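Local atomic coordinates of beta-galactosidase (Marinomonas sp. ef1, PDB entry 6Y2K), a protein that hydrolyses terminal non-reducing beta-D-galactose residues of beta-D-galactosides, as a cold-active hexameric glycoside hydrolase of family GH42. Residues 172-177 / 185-190. Residues are numbered along the deposited sequence; the frame is centred on the assembly and turned at random.
Sequences EALNKA and MDYRSF
Asn-175 reaches from its helix to the backbone of Tyr-187 with both ends of its amide. Its OD1 accepts the N-H of Tyr-187 (N to OD1 3.1 Å), a nearly straight bond whose donor is tilted out of the carbonyl plane. Its ND2 donates a hydrogen bond to Tyr-187 O (2.8 Å), arriving on a lone pair of that carbonyl. Asparagine suits the place because one short, flat group can answer both the N-H and the C=O of an extended residue. With CG opposite the carbonyl carbon (chi1 -73°), the amide swings out toward the loop. OD1 also accepts a hydrogen bond from Asn-180 ND2. An alanine here would probably leave both N-H donors without this acceptor and Tyr-187 O without its ND2 donor, though still with its water.

That water donates to Tyr-187 O (2.7 Å) and Glu-172 OE2 (3.3 Å), a link suited to a long, exposed carboxylate. Asp-186 can serve two sides: OD1 lies against Asn-175 CB (3.6 Å), while OD2 is hydrogen-bonded to the hydroxyl of Ser-40 of the second subunit.

Apolar contact comes from the buried Leu-174, whose branched end suits a flat aromatic edge: CD1 lies in the plane of the Phe-190 ring, at CE1 (3.7 Å).

This bidentate asparagine-to-backbone interaction ties helix 171-178 to the loop before helix 205-233, in the excursion between strands 134-138 and 238-244 of the TIM barrel.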
ATOM      1  N   GLU A 172      45.465  40.399   7.351  1.00 21.25           N
ATOM      2  CA  GLU A 172      44.811  40.720   8.621  1.00 22.65           C
ATOM      3  C   GLU A 172      43.318  40.986   8.393  1.00 21.57           C
ATOM      4  O   GLU A 172      42.462  40.466   9.127  1.00 21.37           O
ATOM      5  CB  GLU A 172      45.476  41.940   9.299  1.00 24.88           C
ATOM      6  CG  GLU A 172      46.847  41.680   9.947  1.00 27.73           C
ATOM      7  CD  GLU A 172      48.010  41.387   8.972  1.00 29.32           C
ATOM      8  OE1 GLU A 172      48.056  41.964   7.851  1.00 27.74           O
ATOM      9  OE2 GLU A 172      48.886  40.553   9.338  1.00 32.18           O
ATOM     10  N   ALA A 173      43.015  41.775   7.362  1.00 20.22           N
ATOM     11  CA  ALA A 173      41.636  42.072   6.986  1.00 19.78           C
ATOM     12  C   ALA A 173      40.871  40.825   6.541  1.00 19.24           C
ATOM     13  O   ALA A 173      39.692  40.670   6.874  1.00 18.83           O
ATOM     14  CB  ALA A 173      41.585  43.136   5.894  1.00 19.86           C
ATOM     15  N   LEU A 174      41.543  39.944   5.798  1.00 18.27           N
ATOM     16  CA  LEU A 174      40.949  38.672   5.392  1.00 17.92           C
ATOM     17  C   LEU A 174      40.641  37.791   6.614  1.00 18.26           C
ATOM     18  O   LEU A 174      39.545  37.209   6.691  1.00 18.35           O
ATOM     19  CB  LEU A 174      41.865  37.943   4.402  1.00 17.83           C
ATOM     20  CG  LEU A 174      41.438  36.557   3.878  1.00 17.74           C
ATOM     21  CD1 LEU A 174      42.048  36.291   2.505  1.00 17.20           C
ATOM     22  CD2 LEU A 174      41.781  35.443   4.876  1.00 17.87           C
ATOM     23  N   ASN A 175      41.589  37.691   7.553  1.00 17.36           N
ATOM     24  CA  ASN A 175      41.400  36.864   8.757  1.00 17.79           C
ATOM     25  C   ASN A 175      40.211  37.347   9.584  1.00 18.57           C
ATOM     26  O   ASN A 175      39.462  36.533  10.136  1.00 17.23           O
ATOM     27  CB  ASN A 175      42.660  36.821   9.640  1.00 17.65           C
ATOM     28  CG  ASN A 175      43.774  35.965   9.053  1.00 17.60           C
ATOM     29  OD1 ASN A 175      43.531  34.917   8.421  1.00 16.29           O
ATOM     30  ND2 ASN A 175      45.019  36.387   9.295  1.00 16.91           N
ATOM     31  N   LYS A 176      40.023  38.668   9.640  1.00 19.56           N
ATOM     32  CA  LYS A 176      38.891  39.247  10.345  1.00 21.34           C
ATOM     33  C   LYS A 176      37.566  38.960   9.631  1.00 20.44           C
ATOM     34  O   LYS A 176      36.583  38.577  10.274  1.00 20.13           O
ATOM     35  CB  LYS A 176      39.073  40.757  10.519  1.00 24.25           C
ATOM     36  CG  LYS A 176      38.127  41.354  11.552  1.00 28.61           C
ATOM     37  CD  LYS A 176      38.138  42.879  11.534  1.00 31.69           C
ATOM     38  CE  LYS A 176      36.995  43.434  12.373  1.00 33.92           C
ATOM     39  NZ  LYS A 176      37.040  44.921  12.419  1.00 36.95           N
ATOM     40  N   ALA A 177      37.552  39.159   8.314  1.00 19.07           N
ATOM     41  CA  ALA A 177      36.371  38.885   7.487  1.00 19.13           C
ATOM     42  C   ALA A 177      35.929  37.407   7.488  1.00 18.56           C
ATOM     43  O   ALA A 177      34.733  37.127   7.508  1.00 19.77           O
ATOM     44  CB  ALA A 177      36.611  39.368   6.061  1.00 19.01           C
ATOM     45  N   MET A 185      42.587  28.924  12.186  1.00 16.44           N
ATOM     46  CA  MET A 185      42.749  29.000  10.728  1.00 16.48           C
ATOM     47  C   MET A 185      43.620  30.192  10.263  1.00 16.72           C
ATOM     48  O   MET A 185      43.953  30.279   9.074  1.00 17.48           O
ATOM     49  CB  MET A 185      41.378  29.044  10.038  1.00 16.32           C
ATOM     50  CG  MET A 185      40.637  27.703  10.014  1.00 16.63           C
ATOM     51  SD  MET A 185      39.073  27.711   9.092  1.00 16.50           S
ATOM     52  CE  MET A 185      38.042  28.750  10.127  1.00 16.39           C
ATOM     53  N   ASP A 186      43.977  31.096  11.180  1.00 16.37           N
ATOM     54  CA  ASP A 186      44.664  32.363  10.835  1.00 16.59           C
ATOM     55  C   ASP A 186      45.881  32.185   9.926  1.00 16.37           C
ATOM     56  O   ASP A 186      46.766  31.375  10.214  1.00 16.57           O
ATOM     57  CB  ASP A 186      45.113  33.105  12.102  1.00 16.31           C
ATOM     58  CG  ASP A 186      43.947  33.671  12.905  1.00 16.45           C
ATOM     59  OD1 ASP A 186      43.115  34.408  12.320  1.00 15.46           O
ATOM     60  OD2 ASP A 186      43.881  33.374  14.128  1.00 16.19           O
ATOM     61  N   TYR A 187      45.905  32.952   8.837  1.00 16.55           N
ATOM     62  CA  TYR A 187      47.028  32.989   7.892  1.00 16.88           C
ATOM     63  C   TYR A 187      47.960  34.168   8.171  1.00 16.95           C
ATOM     64  O   TYR A 187      47.505  35.276   8.463  1.00 16.94           O
ATOM     65  CB  TYR A 187      46.499  33.075   6.452  1.00 16.72           C
ATOM     66  CG  TYR A 187      45.531  31.956   6.155  1.00 16.71           C
ATOM     67  CD1 TYR A 187      45.991  30.668   5.867  1.00 16.43           C
ATOM     68  CD2 TYR A 187      44.160  32.166   6.207  1.00 16.74           C
ATOM     69  CE1 TYR A 187      45.109  29.632   5.615  1.00 16.26           C
ATOM     70  CE2 TYR A 187      43.270  31.132   5.953  1.00 16.64           C
ATOM     71  CZ  TYR A 187      43.750  29.865   5.665  1.00 16.44           C
ATOM     72  OH  TYR A 187      42.867  28.831   5.426  1.00 15.69           O
ATOM     73  N   ARG A 188      49.264  33.911   8.073  1.00 17.75           N
ATOM     74  CA  ARG A 188      50.288  34.953   8.179  1.00 18.09           C
ATOM     75  C   ARG A 188      50.412  35.793   6.905  1.00 18.13           C
ATOM     76  O   ARG A 188      50.917  36.920   6.948  1.00 17.80           O
ATOM     77  CB  ARG A 188      51.655  34.329   8.463  1.00 18.85           C
ATOM     78  CG  ARG A 188      51.755  33.558   9.767  1.00 19.24           C
ATOM     79  CD  ARG A 188      53.211  33.239  10.085  1.00 19.69           C
ATOM     80  NE  ARG A 188      53.851  32.475   9.013  1.00 19.76           N
ATOM     81  CZ  ARG A 188      55.167  32.321   8.857  1.00 20.32           C
ATOM     82  NH1 ARG A 188      56.031  32.866   9.712  1.00 19.86           N
ATOM     83  NH2 ARG A 188      55.628  31.603   7.837  1.00 20.69           N
ATOM     84  N   SER A 189      50.000  35.221   5.773  1.00 17.56           N
ATOM     85  CA  SER A 189      50.114  35.871   4.476  1.00 18.07           C
ATOM     86  C   SER A 189      49.137  35.229   3.489  1.00 17.72           C
ATOM     87  O   SER A 189      48.637  34.124   3.720  1.00 17.46           O
ATOM     88  CB  SER A 189      51.542  35.713   3.939  1.00 18.90           C
ATOM     89  OG  SER A 189      51.850  34.338   3.682  1.00 19.62           O
ATOM     90  N   PHE A 190      48.884  35.905   2.377  1.00 17.89           N
ATOM     91  CA  PHE A 190      48.028  35.327   1.342  1.00 17.67           C
ATOM     92  C   PHE A 190      48.597  34.025   0.790  1.00 17.69           C
ATOM     93  O   PHE A 190      47.822  33.120   0.489  1.00 17.52           O
ATOM     94  CB  PHE A 190      47.768  36.323   0.218  1.00 17.59           C
ATOM     95  CG  PHE A 190      46.968  37.520   0.656  1.00 17.85           C
ATOM     96  CD1 PHE A 190      45.638  37.379   1.027  1.00 17.96           C
ATOM     97  CD2 PHE A 190      47.541  38.788   0.693  1.00 18.20           C
ATOM     98  CE1 PHE A 190      44.885  38.475   1.427  1.00 18.22           C
ATOM     99  CE2 PHE A 190      46.793  39.888   1.098  1.00 18.65           C
ATOM    100  CZ  PHE A 190      45.464  39.729   1.466  1.00 18.31           C
TER
HETATM  101  O   HOH W   1      47.854  37.502   9.971  1.00 33.39           O
HETATM  102  O   HOH W   2      51.599  38.571   9.219  1.00 43.87           O